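Leucine-rich repeat protein (Bacteroides thetaiotaomicron, PDB 4ECN) is of unknown function but probably acts outside the cell as a protein-binding scaffold built on leucine-rich repeats. Local coordinates at residues Leu349-Phe354 against Leu371-Ser376; Gly355-Thr360 against Met385-Met390; Leu450-Phe455 against Leu493-Leu498. All blocks are in the same frame, centred on the assembly; numbering follows the deposited sequence.

Interaction 1: residues Leu349-Phe354 against Leu371-Ser376; sequences LKVLSF and LTPDMS
K350 meets the loop 371-376 at two levels. Near the backbone its CB rests on CB of P373, 3.8 Å away. Farther out the aliphatic part of the chain runs against the carboxylate of D374, with K350 CD 3.3 Å from D374 OD2. The lysine bends at its last torsion (chi4 -68°), and NZ ends 3.9 Å from D374 OD1, a long salt bridge. That oxygen also accepts a hydrogen bond from Q451 NE2, so the carboxylate ties the loop to the residue just before strand 452-456 as well. V351 follows, in the short strand 351-353 of the largely parallel sheet that lines the concave side of a leucine-rich repeat solenoid; the loop crosses this inner face. The two methyls of V351 divide the work. CG1, anti to the carbonyl carbon (chi1 -69°), lies 3.7 Å from the carbonyl O of T372, whereas CG2 packs on the proline, 4.0 Å from P373 CD. On its hydrogen side, V351 CB meets the methyl CD2 of L371 at 4.0 Å. No hydrogen bond joins the two segments. L352 turns its side chain from the loop to I444, L450 and I453, and L371 also touches I452 and I383.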
# COMPACT_ATOMS: atom_id res chain seq x y z
N LEU A 349 7.51 -18.55 8.33
CA LEU A 349 6.90 -17.30 7.87
C LEU A 349 6.81 -16.31 9.04
O LEU A 349 6.29 -16.66 10.10
CB LEU A 349 5.50 -17.64 7.29
CG LEU A 349 4.83 -16.77 6.24
CD1 LEU A 349 5.78 -16.31 5.18
CD2 LEU A 349 3.69 -17.53 5.59
N LYS A 350 7.39 -15.12 8.85
CA LYS A 350 7.45 -14.08 9.87
C LYS A 350 6.64 -12.83 9.47
O LYS A 350 6.16 -12.11 10.35
CB LYS A 350 8.90 -13.71 10.17
CG LYS A 350 9.59 -14.75 11.04
CD LYS A 350 10.86 -14.22 11.68
CE LYS A 350 11.30 -15.02 12.89
NZ LYS A 350 10.35 -14.87 14.04
N VAL A 351 6.48 -12.59 8.17
CA VAL A 351 5.69 -11.47 7.64
C VAL A 351 4.82 -12.03 6.50
O VAL A 351 5.30 -12.79 5.68
CB VAL A 351 6.53 -10.22 7.24
CG1 VAL A 351 7.13 -9.55 8.47
CG2 VAL A 351 7.62 -10.56 6.22
N LEU A 352 3.52 -11.78 6.55
CA LEU A 352 2.53 -12.30 5.60
C LEU A 352 1.57 -11.20 5.25
O LEU A 352 1.00 -10.58 6.15
CB LEU A 352 1.80 -13.52 6.19
CG LEU A 352 0.67 -14.13 5.38
CD1 LEU A 352 1.15 -14.61 4.02
CD2 LEU A 352 0.02 -15.25 6.14
N SER A 353 1.38 -10.96 3.96
CA SER A 353 0.60 -9.85 3.47
C SER A 353 -0.24 -10.22 2.20
O SER A 353 0.31 -10.69 1.20
CB SER A 353 1.58 -8.72 3.17
OG SER A 353 0.92 -7.60 2.63
N PHE A 354 -1.57 -10.01 2.27
CA PHE A 354 -2.55 -10.28 1.20
C PHE A 354 -3.09 -8.99 0.56
O PHE A 354 -3.79 -9.02 -0.46
CB PHE A 354 -3.72 -11.09 1.77
CG PHE A 354 -3.30 -12.41 2.37
CD1 PHE A 354 -3.00 -13.50 1.55
CD2 PHE A 354 -3.22 -12.57 3.74
CE1 PHE A 354 -2.61 -14.72 2.10
CE2 PHE A 354 -2.87 -13.81 4.30
CZ PHE A 354 -2.56 -14.88 3.47
N LEU A 371 8.22 -4.60 3.80
CA LEU A 371 7.92 -5.31 5.02
C LEU A 371 8.81 -6.54 5.05
O LEU A 371 8.76 -7.34 4.10
CB LEU A 371 6.43 -5.63 5.03
CG LEU A 371 5.80 -5.85 6.36
CD1 LEU A 371 5.20 -4.58 6.86
CD2 LEU A 371 4.69 -6.85 6.23
N THR A 372 9.72 -6.62 6.02
CA THR A 372 10.68 -7.73 6.03
C THR A 372 10.72 -8.47 7.36
O THR A 372 10.40 -7.89 8.39
CB THR A 372 12.11 -7.24 5.70
OG1 THR A 372 12.50 -6.22 6.63
CG2 THR A 372 12.28 -6.79 4.25
N PRO A 373 11.19 -9.74 7.37
CA PRO A 373 11.27 -10.45 8.64
C PRO A 373 12.33 -9.85 9.55
O PRO A 373 13.37 -9.36 9.09
CB PRO A 373 11.62 -11.88 8.22
CG PRO A 373 11.34 -11.96 6.75
CD PRO A 373 11.62 -10.60 6.25
N ASP A 374 12.04 -9.90 10.88
CA ASP A 374 12.89 -9.47 11.99
C ASP A 374 13.41 -8.06 11.76
O ASP A 374 14.58 -7.86 11.44
CB ASP A 374 14.04 -10.46 12.21
CG ASP A 374 13.60 -11.87 12.50
OD1 ASP A 374 13.03 -12.11 13.59
OD2 ASP A 374 13.87 -12.76 11.66
N MSE A 375 12.50 -7.08 11.87
CA MSE A 375 12.84 -5.67 11.72
C MSE A 375 13.25 -5.09 13.07
O MSE A 375 12.83 -5.61 14.10
CB MSE A 375 11.64 -4.88 11.16
CG MSE A 375 11.31 -5.19 9.71
SE MSE A 375 9.84 -4.11 8.98
CE MSE A 375 8.53 -4.42 10.25
N SER A 376 14.03 -3.99 13.06
CA SER A 376 14.38 -3.31 14.30
C SER A 376 13.19 -2.53 14.82
O SER A 376 12.25 -2.27 14.05
CB SER A 376 15.57 -2.38 14.08
OG SER A 376 15.30 -1.44 13.05

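Interaction 2: residues Gly355-Thr360 against Met385-Met390; sequences GTHSET and MHYKKM
A buried cluster of rings, tied by one side-chain hydrogen bond, joins the turn that follows strand 351-353 to helix 386-391 close to the centre of the molecule. H357 carries it. Its NE2 lies 3.0 Å from H386 ND1, a hydrogen bond that either nitrogen could donate, and the two imidazoles meet rim to rim with planes 42° apart. Y387 approaches H357 differently: from a CG anti to the backbone N (chi1 -167°), its ring directs an edge at the imidazole face, CD1 standing 3.9 Å from H357 CG, with planes at 73°. On ND1, H357 is hydrogen-bonded to E497 OE1, so both ring nitrogens have partners and the rotation of the ring is fixed. An alanine here would probably leave H386 ND1 and the E497 carboxylate without this shared mate and open a gap beside the edge of Y387. Next in sequence, S358 OG comes within 3.3 Å of H386 CE1 and is hydrogen-bonded to S362 OG. The selenomethionine M390, bent at chi2 and chi3, brings CE to 3.3 Å from the carbonyl O of H357. H357, H386 and Y387 thus form an aromatic cluster within the long connection between strands 351-353 and 452-456 of the leucine-rich repeat sheet.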
# COMPACT_ATOMS: atom_id res chain seq x y z
N GLY A 355 -2.76 -7.87 1.19
CA GLY A 355 -3.16 -6.54 0.76
C GLY A 355 -2.54 -5.50 1.65
O GLY A 355 -1.97 -5.84 2.69
N THR A 356 -2.64 -4.21 1.26
CA THR A 356 -2.03 -3.07 1.97
C THR A 356 -2.80 -1.79 1.67
O THR A 356 -3.38 -1.65 0.60
CB THR A 356 -0.57 -2.97 1.51
OG1 THR A 356 0.17 -3.95 2.22
CG2 THR A 356 0.06 -1.68 1.75
N HIS A 357 -2.80 -0.86 2.62
CA HIS A 357 -3.43 0.44 2.46
C HIS A 357 -2.72 1.27 1.37
O HIS A 357 -3.32 2.17 0.79
CB HIS A 357 -3.45 1.20 3.80
CG HIS A 357 -2.11 1.38 4.41
ND1 HIS A 357 -1.57 0.43 5.24
CD2 HIS A 357 -1.22 2.40 4.26
CE1 HIS A 357 -0.36 0.88 5.57
NE2 HIS A 357 -0.13 2.07 5.02
N SER A 358 -1.46 0.92 1.08
CA SER A 358 -0.52 1.56 0.15
C SER A 358 -0.44 0.82 -1.23
O SER A 358 0.23 1.31 -2.14
CB SER A 358 0.86 1.59 0.80
OG SER A 358 1.73 2.55 0.21
N GLU A 359 -1.12 -0.34 -1.38
CA GLU A 359 -1.09 -1.19 -2.57
C GLU A 359 -1.33 -0.39 -3.89
O GLU A 359 -0.53 -0.50 -4.83
CB GLU A 359 -2.14 -2.30 -2.42
CG GLU A 359 -1.80 -3.67 -3.00
CD GLU A 359 -2.81 -4.75 -2.63
OE1 GLU A 359 -3.66 -4.49 -1.74
OE2 GLU A 359 -2.80 -5.83 -3.27
N THR A 360 -2.37 0.45 -3.95
CA THR A 360 -2.68 1.22 -5.18
C THR A 360 -1.69 2.37 -5.43
O THR A 360 -1.63 2.92 -6.54
CB THR A 360 -4.08 1.79 -5.10
OG1 THR A 360 -4.18 2.55 -3.89
CG2 THR A 360 -5.14 0.70 -5.13
N MSE A 385 3.85 3.78 11.34
CA MSE A 385 3.52 5.19 11.16
C MSE A 385 3.22 5.52 9.70
O MSE A 385 2.89 6.69 9.41
CB MSE A 385 4.67 6.12 11.68
CG MSE A 385 4.90 6.11 13.21
SE MSE A 385 3.32 6.32 14.37
CE MSE A 385 2.86 4.48 14.64
N HIS A 386 3.33 4.53 8.76
CA HIS A 386 3.08 4.80 7.34
C HIS A 386 1.65 5.29 7.12
O HIS A 386 1.50 6.34 6.50
CB HIS A 386 3.36 3.60 6.45
CG HIS A 386 3.34 3.94 5.00
ND1 HIS A 386 2.22 3.69 4.21
CD2 HIS A 386 4.28 4.54 4.23
CE1 HIS A 386 2.54 4.10 2.99
NE2 HIS A 386 3.76 4.64 2.96
N TYR A 387 0.60 4.60 7.70
CA TYR A 387 -0.79 5.04 7.56
C TYR A 387 -0.94 6.52 7.97
O TYR A 387 -1.51 7.32 7.22
CB TYR A 387 -1.79 4.17 8.36
CG TYR A 387 -3.25 4.42 7.98
CD1 TYR A 387 -3.83 3.76 6.91
CD2 TYR A 387 -4.02 5.36 8.66
CE1 TYR A 387 -5.15 4.01 6.53
CE2 TYR A 387 -5.34 5.63 8.28
CZ TYR A 387 -5.90 4.96 7.21
OH TYR A 387 -7.20 5.21 6.84
N LYS A 388 -0.36 6.88 9.12
CA LYS A 388 -0.41 8.24 9.67
C LYS A 388 0.16 9.25 8.67
O LYS A 388 -0.49 10.26 8.41
CB LYS A 388 0.34 8.30 11.00
CG LYS A 388 -0.00 9.52 11.83
CD LYS A 388 0.57 9.44 13.24
CE LYS A 388 2.05 9.74 13.39
NZ LYS A 388 2.32 11.19 13.55
N LYS A 389 1.34 8.97 8.08
CA LYS A 389 2.03 9.87 7.15
C LYS A 389 1.30 9.96 5.81
O LYS A 389 1.24 11.04 5.21
CB LYS A 389 3.51 9.43 6.92
CG LYS A 389 4.35 9.44 8.22
CD LYS A 389 5.86 9.16 8.00
CE LYS A 389 6.55 8.38 9.13
NZ LYS A 389 6.58 6.90 8.88
N MSE A 390 0.73 8.83 5.36
CA MSE A 390 0.01 8.76 4.09
C MSE A 390 -1.32 9.45 4.12
O MSE A 390 -1.71 9.96 3.07
CB MSE A 390 -0.20 7.30 3.67
CG MSE A 390 -1.00 7.14 2.37
SE MSE A 390 -0.46 5.63 1.34
CE MSE A 390 -2.03 5.17 0.66

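Interaction 3: residues Leu450-Phe455 against Leu493-Leu498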
# COMPACT_ATOMS: atom_id res chain seq x y z
N LEU A 450 5.03 -15.92 13.02
CA LEU A 450 4.40 -14.77 12.35
C LEU A 450 4.38 -13.58 13.29
O LEU A 450 3.94 -13.70 14.43
CB LEU A 450 2.99 -15.14 11.88
CG LEU A 450 2.44 -14.42 10.64
CD1 LEU A 450 3.24 -14.76 9.39
CD2 LEU A 450 1.00 -14.83 10.38
N GLN A 451 4.94 -12.45 12.81
CA GLN A 451 5.10 -11.16 13.49
C GLN A 451 4.12 -10.11 12.99
O GLN A 451 3.62 -9.31 13.79
CB GLN A 451 6.53 -10.63 13.28
CG GLN A 451 7.63 -11.55 13.78
CD GLN A 451 9.00 -11.14 13.32
OE1 GLN A 451 9.21 -10.69 12.19
NE2 GLN A 451 9.98 -11.37 14.19
N ILE A 452 3.89 -10.08 11.67
CA ILE A 452 3.02 -9.10 11.02
C ILE A 452 2.14 -9.79 9.96
O ILE A 452 2.66 -10.54 9.15
CB ILE A 452 3.90 -7.98 10.38
CG1 ILE A 452 4.80 -7.27 11.41
CG2 ILE A 452 3.06 -6.96 9.64
CD1 ILE A 452 5.93 -6.57 10.80
N ILE A 453 0.81 -9.52 9.98
CA ILE A 453 -0.16 -10.05 9.01
C ILE A 453 -1.00 -8.85 8.48
O ILE A 453 -1.53 -8.07 9.27
CB ILE A 453 -1.03 -11.23 9.54
CG1 ILE A 453 -1.76 -11.95 8.39
CG2 ILE A 453 -1.98 -10.86 10.67
CD1 ILE A 453 -2.14 -13.37 8.69
N TYR A 454 -1.04 -8.68 7.14
CA TYR A 454 -1.76 -7.61 6.47
C TYR A 454 -2.79 -8.17 5.49
O TYR A 454 -2.47 -8.99 4.63
CB TYR A 454 -0.79 -6.67 5.72
CG TYR A 454 -0.20 -5.50 6.49
CD1 TYR A 454 0.53 -5.69 7.65
CD2 TYR A 454 -0.23 -4.21 5.96
CE1 TYR A 454 1.11 -4.62 8.34
CE2 TYR A 454 0.35 -3.13 6.63
CZ TYR A 454 1.04 -3.35 7.81
OH TYR A 454 1.60 -2.29 8.49
N PHE A 455 -4.05 -7.74 5.69
CA PHE A 455 -5.23 -7.99 4.85
C PHE A 455 -5.79 -6.69 4.45
O PHE A 455 -6.01 -5.85 5.32
CB PHE A 455 -6.30 -8.80 5.57
CG PHE A 455 -5.91 -10.08 6.24
CD1 PHE A 455 -5.97 -11.28 5.55
CD2 PHE A 455 -5.61 -10.11 7.60
CE1 PHE A 455 -5.67 -12.48 6.19
CE2 PHE A 455 -5.33 -11.30 8.24
CZ PHE A 455 -5.34 -12.49 7.53
N LEU A 493 2.95 -12.35 16.98
CA LEU A 493 2.09 -11.55 16.10
C LEU A 493 1.61 -10.29 16.84
O LEU A 493 0.66 -10.33 17.61
CB LEU A 493 0.89 -12.39 15.57
CG LEU A 493 -0.10 -11.71 14.59
CD1 LEU A 493 0.60 -11.07 13.41
CD2 LEU A 493 -1.09 -12.69 14.08
N THR A 494 2.28 -9.16 16.55
CA THR A 494 2.02 -7.87 17.18
C THR A 494 1.29 -6.91 16.26
O THR A 494 0.65 -5.98 16.75
CB THR A 494 3.35 -7.24 17.60
OG1 THR A 494 4.18 -7.06 16.45
CG2 THR A 494 4.07 -8.07 18.64
N ASP A 495 1.40 -7.09 14.94
CA ASP A 495 0.78 -6.18 13.98
C ASP A 495 -0.19 -6.89 13.08
O ASP A 495 0.17 -7.91 12.50
CB ASP A 495 1.85 -5.49 13.13
CG ASP A 495 2.65 -4.45 13.88
OD1 ASP A 495 3.29 -4.80 14.90
OD2 ASP A 495 2.70 -3.29 13.41
N VAL A 496 -1.42 -6.34 12.96
CA VAL A 496 -2.51 -6.84 12.10
C VAL A 496 -3.15 -5.67 11.40
O VAL A 496 -3.37 -4.63 12.03
CB VAL A 496 -3.59 -7.67 12.84
CG1 VAL A 496 -4.68 -8.15 11.88
CG2 VAL A 496 -2.98 -8.86 13.58
N GLU A 497 -3.45 -5.83 10.10
CA GLU A 497 -4.17 -4.87 9.28
C GLU A 497 -5.32 -5.57 8.57
O GLU A 497 -5.13 -6.60 7.92
CB GLU A 497 -3.26 -4.17 8.26
CG GLU A 497 -3.98 -3.19 7.34
CD GLU A 497 -3.06 -2.26 6.56
OE1 GLU A 497 -2.39 -1.40 7.19
OE2 GLU A 497 -3.06 -2.35 5.31
N LEU A 498 -6.52 -5.00 8.74
CA LEU A 498 -7.78 -5.36 8.13
C LEU A 498 -8.37 -4.10 7.55
O LEU A 498 -9.34 -3.56 8.07
CB LEU A 498 -8.71 -6.05 9.14
CG LEU A 498 -8.63 -7.55 9.23
CD1 LEU A 498 -9.36 -8.03 10.44
CD2 LEU A 498 -9.22 -8.21 8.01
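Strands 452-455 and 495-498 run parallel, their axes 4.7 Å apart and their directions only 4° apart, in the register I452-D495, I453-V496, Y454-E497 and F455-L498. I453 sits at the centre of the bonding: its N donates to D495 O at 3.1 Å, and its O accepts from E497 N. F455 N then binds E497 O at 2.7 Å. At the entrance Q451 O takes T494 N at 3.1 Å and, weakly, D495 N.

On the face bearing Y454 and E497, CB of the glutamate lies over the tyrosine ring. E497 CB stands 3.9 Å from the ring centroid in a CH-pi contact displaced toward the rim. CG, anti to the backbone N (chi1 178°), has CD2 as its nearest ring atom, and the carboxylate comes to the CD2-CE2 side of the ring with E497 OE1 3.3 Å from Y454 CE2, the two planes 46° apart. OE1 is hydrogen-bonded to H357 ND1, which ties this buried acid to the turn after strand 351-353. Farther back, D495 CB packs beside I452 CG1, while its carboxylate is salt-bridged to R384.

The other face is apolar. I453 CG2 touches V496 CG2 at 3.7 Å and also L493 CD1, and L498 CD2 lies 3.9 Å from F455 CB. On this face apolar side chains thus stand beside one another from strand to strand, as in the hydrophobic core of a leucine-rich repeat solenoid, where each coil adds one parallel strand and helix 475-480 belongs to the beta-alpha-beta crossover between these two.

In the fold
Along the chain, interactions 1 and 2 cross, since their segments alternate, and interaction 3 begins after both have closed. Interactions 1 and 3 have centres about 9 Å apart and share one sheet, in which strands 351-353 and 452-456 are neighbours; F354 N and Y454 O, 2.7 Å apart, probably form a hydrogen bond between them. Interaction 2 lies about 15 Å from the centre of interaction 1 and 14 Å from that of interaction 3, which it meets through H357 and E497. Within the long connection between strands 351-353 and 452-456, interaction 1 lays a loop on the sheet and interaction 2 holds two parts together, while interaction 3 joins two strands of the sheet itself.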